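PDB 3D00: tungsten formylmethanofuran dehydrogenase subunit E from Syntrophus aciditrophicus, which binds zinc through a C-terminal treble-clef finger and is probably linked, as an FmdE-like protein, to microbial methanogenesis. Local coordinates for residues Ala4-Leu8 and Gly34-Asp38; Pro28-Ile32 and Leu131-Ile135; Glu55-Leu60 and Gly83-Val87. The contacts are given in a common frame with arbitrary orientation. Where two conformers were deposited one is given. Residue numbers count along the deposited sequence, not the author numbering.

Helix 28-42 is the element that ties the three contacts together. Contact 2 uses its first turn (28-32) and contact 1 the next (34-38), their centres 12 Å apart; F35 CE2 lies 3.7 Å from I135 O. Contact 3, with its centre about 17 Å from that of contact 1 and 15 Å from that of contact 2, meets the same helix from the sheet side: the selenomethionine M36 puts CE 3.4 Å from F85 O, and G29 O is 3.3 Å from F85 CZ. Along the chain, contact 3 is nested within the loop closed by contact 2. All three lie away from the zinc bound by C166, C169, C181 and C184, and belong to the alpha+beta core.

Contact 1: residues Ala4-Leu8 and Gly34-Asp38; sequences ARNIL and GFMVD
Residues 4-8 are loop with extended phi/psi from A4 to I7 and lead to helix 12-23. They run past one turn of helix 28-42 at 34-38, where D38 N bonds to G34 O at 3.0 Å. The nearest CA atoms are those of L8 and D38, 5.5 Å apart. R5 (chi1 m) brings CD to 3.5 Å from F35 CZ, obliquely to the ring, and R5 NH2 is hydrogen-bonded to the carbonyl of E137. I7 (m, t) is buried: its CG2 sits 3.6 Å from G34 O, CD1 lies over one face of the F35 ring, and Y12 and Y15 of helix 12-23 also touch it. A CB on G34 would stand only 3.3 Å from I7 CD1, so glycine gives this side chain room. At L8 phi turns positive (44/-118), and L8 N donates to D38 OD1 at 2.9 Å with an N-H...O angle of 150°, D38 having chi1 t and its CB directed toward the segment. The N-terminal loop is thus laid against helix 28-42 of the core by one side-chain-to-backbone hydrogen bond and by apolar contact of I7 and F35: directional and hydrophobic terms together fix it.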
ATOM      1  N   ALA A   4     -23.370 -19.320   1.227  1.00 46.26           N
ATOM      2  CA  ALA A   4     -23.262 -18.283   0.180  1.00 46.29           C
ATOM      3  C   ALA A   4     -22.805 -17.008   0.841  1.00 47.09           C
ATOM      4  O   ALA A   4     -23.480 -16.509   1.748  1.00 47.34           O
ATOM      5  CB  ALA A   4     -24.590 -18.040  -0.500  1.00 46.88           C
ATOM      6  N   ARG A   5     -21.664 -16.494   0.394  1.00 47.01           N
ATOM      7  CA  ARG A   5     -21.042 -15.369   1.048  1.00 47.71           C
ATOM      8  C   ARG A   5     -20.350 -14.481   0.058  1.00 48.33           C
ATOM      9  O   ARG A   5     -19.111 -14.393   0.044  1.00 51.15           O
ATOM     10  CB  ARG A   5     -20.061 -15.861   2.098  1.00 47.25           C
ATOM     11  CG  ARG A   5     -20.773 -16.488   3.269  1.00 47.66           C
ATOM     12  CD  ARG A   5     -20.202 -15.981   4.508  1.00 47.69           C
ATOM     13  NE  ARG A   5     -20.945 -16.373   5.682  1.00 47.03           N
ATOM     14  CZ  ARG A   5     -22.058 -15.782   6.097  1.00 46.96           C
ATOM     15  NH1 ARG A   5     -22.625 -14.799   5.406  1.00 46.91           N
ATOM     16  NH2 ARG A   5     -22.608 -16.196   7.210  1.00 47.00           N
ATOM     17  N   ASN A   6     -21.148 -13.782  -0.743  1.00 47.70           N
ATOM     18  CA  ASN A   6     -20.626 -12.719  -1.603  1.00 48.04           C
ATOM     19  C   ASN A   6     -19.886 -11.538  -0.901  1.00 45.91           C
ATOM     20  O   ASN A   6     -20.219 -11.106   0.214  1.00 44.76           O
ATOM     21  CB  ASN A   6     -21.735 -12.219  -2.527  1.00 49.42           C
ATOM     22  CG  ASN A   6     -22.288 -13.334  -3.384  1.00 51.04           C
ATOM     23  OD1 ASN A   6     -21.978 -14.505  -3.147  1.00 52.71           O
ATOM     24  ND2 ASN A   6     -23.094 -12.991  -4.378  1.00 51.98           N
ATOM     25  N   ILE A   7     -18.839 -11.063  -1.568  1.00 44.97           N
ATOM     26  CA  ILE A   7     -18.017  -9.944  -1.089  1.00 43.73           C
ATOM     27  C   ILE A   7     -18.073  -8.868  -2.156  1.00 43.57           C
ATOM     28  O   ILE A   7     -17.541  -9.042  -3.251  1.00 42.74           O
ATOM     29  CB  ILE A   7     -16.604 -10.397  -0.783  1.00 43.30           C
ATOM     30  CG1 ILE A   7     -16.640 -11.221   0.511  1.00 44.69           C
ATOM     31  CG2 ILE A   7     -15.676  -9.185  -0.632  1.00 41.98           C
ATOM     32  CD1 ILE A   7     -15.562 -12.237   0.605  1.00 46.66           C
ATOM     33  N   LEU A   8     -18.774  -7.782  -1.829  1.00 43.90           N
ATOM     34  CA  LEU A   8     -19.272  -6.820  -2.806  1.00 44.22           C
ATOM     35  C   LEU A   8     -19.882  -7.587  -4.019  1.00 45.00           C
ATOM     36  O   LEU A   8     -20.821  -8.357  -3.828  1.00 44.53           O
ATOM     37  CB  LEU A   8     -18.184  -5.792  -3.179  1.00 44.36           C
ATOM     38  CG  LEU A   8     -17.639  -4.880  -2.058  1.00 44.44           C
ATOM     39  CD1 LEU A   8     -16.579  -4.024  -2.606  1.00 44.56           C
ATOM     40  CD2 LEU A   8     -18.722  -3.997  -1.449  1.00 44.98           C
ATOM     41  N   GLY A  34     -12.171  -8.893   3.616  1.00 37.07           N
ATOM     42  CA  GLY A  34     -13.267  -8.818   2.641  1.00 36.74           C
ATOM     43  C   GLY A  34     -14.653  -8.610   3.230  1.00 36.88           C
ATOM     44  O   GLY A  34     -15.505  -7.874   2.670  1.00 36.41           O
ATOM     45  N   PHE A  35     -14.920  -9.329   4.312  1.00 35.56           N
ATOM     46  CA  PHE A  35     -16.188  -9.194   4.993  1.00 35.59           C
ATOM     47  C   PHE A  35     -16.265  -7.847   5.603  1.00 32.98           C
ATOM     48  O   PHE A  35     -17.313  -7.268   5.662  1.00 33.05           O
ATOM     49  CB  PHE A  35     -16.372 -10.284   6.032  1.00 35.68           C
ATOM     50  CG  PHE A  35     -16.661 -11.611   5.433  1.00 35.90           C
ATOM     51  CD1 PHE A  35     -17.850 -11.828   4.755  1.00 36.99           C
ATOM     52  CD2 PHE A  35     -15.778 -12.667   5.589  1.00 36.72           C
ATOM     53  CE1 PHE A  35     -18.130 -13.049   4.213  1.00 36.54           C
ATOM     54  CE2 PHE A  35     -16.054 -13.891   5.058  1.00 36.28           C
ATOM     55  CZ  PHE A  35     -17.209 -14.085   4.360  1.00 36.56           C
HETATM   56  N   MSE A  36     -15.153  -7.352   6.102  1.00 32.95           N
HETATM   57  CA  MSE A  36     -15.145  -6.045   6.728  1.00 33.08           C
HETATM   58  C   MSE A  36     -15.390  -4.896   5.766  1.00 33.74           C
HETATM   59  O   MSE A  36     -16.197  -4.007   6.027  1.00 35.82           O
HETATM   60  CB  MSE A  36     -13.834  -5.823   7.484  1.00 32.87           C
HETATM   61  CG  MSE A  36     -13.692  -6.731   8.670  1.00 35.16           C
HETATM   62 SE   MSE A  36     -11.834  -6.785   9.304  0.75 34.03          SE
HETATM   63  CE  MSE A  36     -11.738  -5.204  10.234  1.00 38.41           C
ATOM     64  N   VAL A  37     -14.720  -4.926   4.641  1.00 34.75           N
ATOM     65  CA  VAL A  37     -14.874  -3.898   3.626  1.00 36.89           C
ATOM     66  C   VAL A  37     -16.269  -3.960   3.016  1.00 35.62           C
ATOM     67  O   VAL A  37     -16.885  -2.916   2.788  1.00 34.41           O
ATOM     68  CB  VAL A  37     -13.794  -4.028   2.519  1.00 37.46           C
ATOM     69  CG1 VAL A  37     -14.109  -3.121   1.289  1.00 38.21           C
ATOM     70  CG2 VAL A  37     -12.438  -3.739   3.101  1.00 37.03           C
ATOM     71  N   ASP A  38     -16.775  -5.174   2.790  1.00 35.53           N
ATOM     72  CA  ASP A  38     -18.152  -5.348   2.359  1.00 35.46           C
ATOM     73  C   ASP A  38     -19.185  -4.739   3.324  1.00 35.28           C
ATOM     74  O   ASP A  38     -20.083  -4.037   2.890  1.00 35.64           O
ATOM     75  CB  ASP A  38     -18.442  -6.842   2.138  1.00 36.06           C
ATOM     76  CG  ASP A  38     -19.871  -7.115   1.765  1.00 36.28           C
ATOM     77  OD1 ASP A  38     -20.221  -7.045   0.564  1.00 37.99           O
ATOM     78  OD2 ASP A  38     -20.632  -7.438   2.675  1.00 37.11           O
TER

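Contact 2: residues Pro28-Ile32 and Leu131-Ile135; sequences PGVLI and LFKEI
Two helical segments, 28-32 and 131-135, lie side by side and nearly parallel: their axes are 10.6 Å apart at closest approach, with 10° between N-to-C directions. The CA register pairs P28 with F132 at 7.0 Å and I32 with I135 at 6.6 Å. Each has an i to i+4 backbone bond, I32 N to P28 O at 2.8 Å and I135 N to L131 O at 3.0 Å. The interaction between them is wholly apolar. Among aliphatic pairs, P28 CG meets L131 CD2 at 3.7 Å and P28 CB meets I135 CD1 at 3.6 Å; I135 CG2 then reaches I32 CG1 at 3.7 Å and L31 CB at 4.0 Å. I135, L31 and I32 are all m, t rotamers, whereas L131 is t, p. Aromatic contacts come from F132 (chi1 m), whose ring is approached obliquely: CE1 is 3.8 Å from P28 CD, and CD1 is 3.8 Å from L31 CD1. I135 therefore sits among P28, L31 and I32, side chains filling the space between the near-parallel helices. Around this interface in the FmdE core, helix 12-23 brings Y12 to both L31 and I135, and helix 111-117 lays W116 against P28, I32 and L131.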
ATOM      1  N   PRO A  28      -6.030 -15.604   6.089  1.00 43.01           N
ATOM      2  CA  PRO A  28      -7.214 -15.316   6.907  1.00 41.84           C
ATOM      3  C   PRO A  28      -7.554 -13.838   7.024  1.00 40.74           C
ATOM      4  O   PRO A  28      -8.704 -13.487   6.898  1.00 41.29           O
ATOM      5  CB  PRO A  28      -6.836 -15.883   8.282  1.00 41.74           C
ATOM      6  CG  PRO A  28      -5.901 -16.983   7.983  1.00 41.70           C
ATOM      7  CD  PRO A  28      -5.148 -16.592   6.739  1.00 42.43           C
ATOM      8  N   GLY A  29      -6.548 -12.998   7.263  1.00 39.42           N
ATOM      9  CA  GLY A  29      -6.716 -11.566   7.418  1.00 39.39           C
ATOM     10  C   GLY A  29      -7.352 -10.864   6.239  1.00 39.18           C
ATOM     11  O   GLY A  29      -8.181  -9.971   6.409  1.00 41.00           O
ATOM     12  N   VAL A  30      -6.975 -11.267   5.027  1.00 39.86           N
ATOM     13  CA  VAL A  30      -7.514 -10.652   3.808  0.50 38.78           C
ATOM     14  C   VAL A  30      -8.907 -11.192   3.509  1.00 38.40           C
ATOM     15  O   VAL A  30      -9.740 -10.491   3.005  1.00 41.03           O
ATOM     16  CB  VAL A  30      -6.589 -10.869   2.606  0.50 38.13           C
ATOM     17  CG1 VAL A  30      -7.067 -10.048   1.428  0.50 37.70           C
ATOM     18  CG2 VAL A  30      -5.200 -10.471   2.981  0.50 38.20           C
ATOM     19  N   LEU A  31      -9.146 -12.451   3.844  1.00 38.68           N
ATOM     20  CA  LEU A  31     -10.498 -13.048   3.774  1.00 37.33           C
ATOM     21  C   LEU A  31     -11.460 -12.327   4.752  1.00 37.95           C
ATOM     22  O   LEU A  31     -12.530 -11.808   4.357  1.00 37.96           O
ATOM     23  CB  LEU A  31     -10.411 -14.575   4.068  1.00 35.89           C
ATOM     24  CG  LEU A  31      -9.688 -15.462   3.053  1.00 33.78           C
ATOM     25  CD1 LEU A  31      -9.503 -16.881   3.554  1.00 33.12           C
ATOM     26  CD2 LEU A  31     -10.460 -15.460   1.774  1.00 32.86           C
ATOM     27  N   ILE A  32     -11.060 -12.253   6.023  1.00 37.31           N
ATOM     28  CA  ILE A  32     -11.867 -11.558   7.003  1.00 36.47           C
ATOM     29  C   ILE A  32     -12.027 -10.103   6.534  1.00 35.12           C
ATOM     30  O   ILE A  32     -13.120  -9.580   6.547  1.00 34.90           O
ATOM     31  CB  ILE A  32     -11.301 -11.677   8.433  1.00 37.75           C
ATOM     32  CG1 ILE A  32     -11.330 -13.144   8.891  1.00 37.21           C
ATOM     33  CG2 ILE A  32     -12.137 -10.837   9.400  1.00 37.73           C
ATOM     34  CD1 ILE A  32     -10.620 -13.363  10.222  1.00 36.50           C
ATOM     35  N   LEU A 131      -9.798 -23.482  10.270  1.00 44.86           N
ATOM     36  CA  LEU A 131      -9.765 -22.003  10.237  1.00 43.89           C
ATOM     37  C   LEU A 131     -10.432 -21.419   8.992  1.00 43.85           C
ATOM     38  O   LEU A 131     -11.249 -20.507   9.105  1.00 44.11           O
ATOM     39  CB  LEU A 131      -8.323 -21.466  10.365  1.00 43.47           C
ATOM     40  CG  LEU A 131      -8.105 -19.946  10.259  1.00 43.53           C
ATOM     41  CD1 LEU A 131      -8.975 -19.151  11.284  1.00 43.03           C
ATOM     42  CD2 LEU A 131      -6.619 -19.659  10.421  1.00 43.18           C
ATOM     43  N   PHE A 132     -10.112 -21.961   7.822  1.00 43.80           N
ATOM     44  CA  PHE A 132     -10.590 -21.384   6.567  1.00 44.29           C
ATOM     45  C   PHE A 132     -12.096 -21.591   6.422  1.00 43.74           C
ATOM     46  O   PHE A 132     -12.797 -20.708   5.970  1.00 43.52           O
ATOM     47  CB  PHE A 132      -9.824 -21.959   5.361  1.00 45.14           C
ATOM     48  CG  PHE A 132      -8.399 -21.421   5.220  1.00 46.01           C
ATOM     49  CD1 PHE A 132      -8.148 -20.049   5.213  1.00 46.00           C
ATOM     50  CD2 PHE A 132      -7.320 -22.280   5.074  1.00 46.39           C
ATOM     51  CE1 PHE A 132      -6.864 -19.542   5.083  1.00 46.05           C
ATOM     52  CE2 PHE A 132      -6.024 -21.770   4.948  1.00 46.31           C
ATOM     53  CZ  PHE A 132      -5.805 -20.396   4.954  1.00 46.18           C
ATOM     54  N   LYS A 133     -12.581 -22.767   6.799  1.00 44.16           N
ATOM     55  CA  LYS A 133     -14.026 -23.059   6.777  1.00 43.76           C
ATOM     56  C   LYS A 133     -14.780 -22.138   7.771  1.00 42.90           C
ATOM     57  O   LYS A 133     -15.838 -21.613   7.467  1.00 42.89           O
ATOM     58  CB  LYS A 133     -14.290 -24.559   7.026  1.00 42.26           C
ATOM     59  N   GLU A 134     -14.205 -21.909   8.938  1.00 42.32           N
ATOM     60  CA  GLU A 134     -14.817 -21.063   9.924  1.00 42.06           C
ATOM     61  C   GLU A 134     -14.962 -19.613   9.481  1.00 42.13           C
ATOM     62  O   GLU A 134     -16.014 -19.000   9.703  1.00 42.28           O
ATOM     63  CB  GLU A 134     -14.007 -21.068  11.209  1.00 43.41           C
ATOM     64  CG  GLU A 134     -14.231 -22.277  12.067  1.00 44.24           C
ATOM     65  CD  GLU A 134     -13.754 -22.081  13.476  1.00 45.37           C
ATOM     66  OE1 GLU A 134     -13.462 -20.929  13.885  1.00 46.96           O
ATOM     67  OE2 GLU A 134     -13.681 -23.094  14.178  1.00 47.00           O
ATOM     68  N   ILE A 135     -13.907 -19.049   8.903  1.00 40.73           N
ATOM     69  CA  ILE A 135     -13.975 -17.680   8.400  1.00 39.45           C
ATOM     70  C   ILE A 135     -15.172 -17.540   7.470  1.00 39.21           C
ATOM     71  O   ILE A 135     -15.947 -16.614   7.577  1.00 39.28           O
ATOM     72  CB  ILE A 135     -12.686 -17.275   7.653  1.00 38.57           C
ATOM     73  CG1 ILE A 135     -11.507 -17.160   8.623  1.00 38.13           C
ATOM     74  CG2 ILE A 135     -12.857 -15.940   6.914  1.00 36.49           C
ATOM     75  CD1 ILE A 135     -10.168 -17.109   7.889  1.00 38.05           C
TER

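Contact 3: residues Glu55-Leu60 and Gly83-Val87; sequences ETRTCL and GLFAV
L60 overlaps the F85 ring: its CD2 stands 3.9 Å from the ring centroid, 6° off the normal, a CH-pi contact over one face. L60, between rotamer wells (chi1 -146°, chi2 30°), also brings CD2 to 3.5 Å from A86 N. F85 (chi1 t) has its CB directed away, but its ring folds back, with CD1 3.9 Å from T56 CG2. The segments run antiparallel, yet the pairing is irregular: E55 N donates to A86 O at 3.1 Å (167°), while E55 O accepts from L84 N at 3.1 Å (156°). F85 is thrown out between these two partners by its inverse gamma turn (phi/psi -82/80), closed by a weak A86 N to L84 O bond of 2.9 Å. CA atoms are nearest at E55-L84, 5.2 Å, and T56-G83, 4.7 Å; G83 has positive phi (71/15). In the facing loop T58 N donates to T56 OG1 at 3.3 Å, an ST turn, and C59 is the N-cap of helix 60-67. The E55 carboxylate makes a salt bridge to R99 and a hydrogen bond to Y190 of the second subunit. This is an irregular end to the antiparallel pairing of strands 50-54 and 86-91, where the chain leaves the sheet for helix 60-67 in the alpha+beta FmdE core.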
ATOM      1  N   GLU A  55      -5.913   0.361  10.139  1.00 37.21           N
ATOM      2  CA  GLU A  55      -5.204   0.601  11.366  1.00 37.14           C
ATOM      3  C   GLU A  55      -4.181  -0.465  11.643  1.00 37.53           C
ATOM      4  O   GLU A  55      -3.602  -0.516  12.722  1.00 39.26           O
ATOM      5  CB  GLU A  55      -6.181   0.725  12.520  1.00 39.09           C
ATOM      6  CG  GLU A  55      -7.308   1.631  12.166  1.00 39.15           C
ATOM      7  CD  GLU A  55      -8.259   1.925  13.285  1.00 39.71           C
ATOM      8  OE1 GLU A  55      -8.017   1.602  14.462  1.00 37.77           O
ATOM      9  OE2 GLU A  55      -9.276   2.534  12.943  1.00 42.62           O
ATOM     10  N   THR A  56      -3.968  -1.331  10.666  1.00 38.93           N
ATOM     11  CA  THR A  56      -2.856  -2.266  10.685  1.00 39.00           C
ATOM     12  C   THR A  56      -2.293  -2.333   9.268  1.00 39.28           C
ATOM     13  O   THR A  56      -3.015  -2.134   8.308  1.00 38.91           O
ATOM     14  CB  THR A  56      -3.276  -3.682  11.199  1.00 37.42           C
ATOM     15  OG1 THR A  56      -2.126  -4.506  11.192  1.00 38.44           O
ATOM     16  CG2 THR A  56      -4.359  -4.376  10.312  1.00 36.01           C
ATOM     17  N   ARG A  57      -0.998  -2.621   9.149  1.00 42.50           N
ATOM     18  CA  ARG A  57      -0.382  -2.863   7.859  1.00 43.05           C
ATOM     19  C   ARG A  57      -0.532  -4.306   7.353  1.00 46.13           C
ATOM     20  O   ARG A  57      -0.380  -4.563   6.174  1.00 45.16           O
ATOM     21  CB  ARG A  57       1.064  -2.372   7.845  1.00 45.26           C
ATOM     22  CG  ARG A  57       2.052  -3.077   8.711  1.00 48.08           C
ATOM     23  CD  ARG A  57       3.411  -2.370   8.561  1.00 50.13           C
ATOM     24  N   THR A  58      -0.916  -5.226   8.225  1.00 46.00           N
ATOM     25  CA  THR A  58      -0.976  -6.634   7.883  1.00 46.22           C
ATOM     26  C   THR A  58      -2.296  -6.994   7.216  1.00 45.07           C
ATOM     27  O   THR A  58      -3.333  -6.890   7.824  1.00 45.29           O
ATOM     28  CB  THR A  58      -0.787  -7.474   9.154  1.00 47.78           C
ATOM     29  OG1 THR A  58       0.302  -6.917   9.919  1.00 48.98           O
ATOM     30  CG2 THR A  58      -0.515  -8.916   8.825  1.00 46.61           C
ATOM     31  N   CYS A  59      -2.243  -7.431   5.958  1.00 43.74           N
ATOM     32  CA  CYS A  59      -3.367  -8.053   5.252  1.00 43.46           C
ATOM     33  C   CYS A  59      -4.492  -7.119   4.868  1.00 43.10           C
ATOM     34  O   CYS A  59      -4.928  -7.078   3.718  1.00 43.89           O
ATOM     35  CB  CYS A  59      -3.968  -9.227   6.064  1.00 44.32           C
ATOM     36  SG  CYS A  59      -2.924 -10.662   6.117  1.00 45.95           S
ATOM     37  N   LEU A  60      -4.999  -6.413   5.852  1.00 42.15           N
ATOM     38  CA  LEU A  60      -6.165  -5.594   5.668  1.00 42.79           C
ATOM     39  C   LEU A  60      -5.997  -4.580   4.551  1.00 41.81           C
ATOM     40  O   LEU A  60      -6.947  -4.356   3.805  1.00 41.01           O
ATOM     41  CB  LEU A  60      -6.536  -4.915   6.975  1.00 44.63           C
ATOM     42  CG  LEU A  60      -7.996  -4.656   7.351  1.00 45.29           C
ATOM     43  CD1 LEU A  60      -8.961  -5.639   6.796  1.00 46.20           C
ATOM     44  CD2 LEU A  60      -8.123  -4.602   8.868  1.00 45.56           C
ATOM     45  N   GLY A  83      -1.505  -1.638  14.722  1.00 42.52           N
ATOM     46  CA  GLY A  83      -1.702  -3.030  15.134  1.00 41.86           C
ATOM     47  C   GLY A  83      -3.129  -3.432  15.448  1.00 41.21           C
ATOM     48  O   GLY A  83      -3.356  -4.478  16.040  1.00 42.60           O
ATOM     49  N   LEU A  84      -4.084  -2.606  15.024  1.00 39.62           N
ATOM     50  CA  LEU A  84      -5.495  -2.818  15.273  1.00 36.82           C
ATOM     51  C   LEU A  84      -6.135  -3.316  13.976  1.00 36.21           C
ATOM     52  O   LEU A  84      -5.976  -2.732  12.931  1.00 33.52           O
ATOM     53  CB  LEU A  84      -6.172  -1.536  15.746  1.00 36.38           C
ATOM     54  CG  LEU A  84      -5.679  -1.010  17.085  1.00 37.12           C
ATOM     55  CD1 LEU A  84      -6.287   0.347  17.372  1.00 36.54           C
ATOM     56  CD2 LEU A  84      -5.979  -1.997  18.234  1.00 37.79           C
ATOM     57  N   PHE A  85      -6.826  -4.438  14.070  1.00 38.89           N
ATOM     58  CA  PHE A  85      -7.479  -5.072  12.914  1.00 39.86           C
ATOM     59  C   PHE A  85      -8.815  -4.361  12.691  1.00 39.42           C
ATOM     60  O   PHE A  85      -9.864  -4.837  13.080  1.00 39.51           O
ATOM     61  CB  PHE A  85      -7.655  -6.586  13.126  1.00 41.29           C
ATOM     62  CG  PHE A  85      -7.707  -7.363  11.844  1.00 41.86           C
ATOM     63  CD1 PHE A  85      -6.561  -7.549  11.094  1.00 42.78           C
ATOM     64  CD2 PHE A  85      -8.887  -7.898  11.385  1.00 43.31           C
ATOM     65  CE1 PHE A  85      -6.597  -8.238   9.891  1.00 43.82           C
ATOM     66  CE2 PHE A  85      -8.932  -8.603  10.169  1.00 43.09           C
ATOM     67  CZ  PHE A  85      -7.791  -8.766   9.437  1.00 43.22           C
ATOM     68  N   ALA A  86      -8.724  -3.205  12.057  1.00 37.94           N
ATOM     69  CA  ALA A  86      -9.867  -2.338  11.828  1.00 38.45           C
ATOM     70  C   ALA A  86      -9.656  -1.541  10.531  1.00 38.63           C
ATOM     71  O   ALA A  86      -8.533  -1.232  10.129  1.00 36.15           O
ATOM     72  CB  ALA A  86     -10.028  -1.404  12.997  1.00 34.59           C
ATOM     73  N   VAL A  87     -10.757  -1.261   9.847  1.00 39.87           N
ATOM     74  CA  VAL A  87     -10.730  -0.404   8.668  1.00 37.91           C
ATOM     75  C   VAL A  87     -11.878   0.576   8.824  1.00 36.44           C
ATOM     76  O   VAL A  87     -12.909   0.213   9.360  1.00 37.14           O
ATOM     77  CB  VAL A  87     -10.935  -1.249   7.343  1.00 37.74           C
ATOM     78  CG1 VAL A  87     -12.192  -2.177   7.472  1.00 36.86           C
ATOM     79  CG2 VAL A  87     -11.063  -0.323   6.094  1.00 37.14           C
TER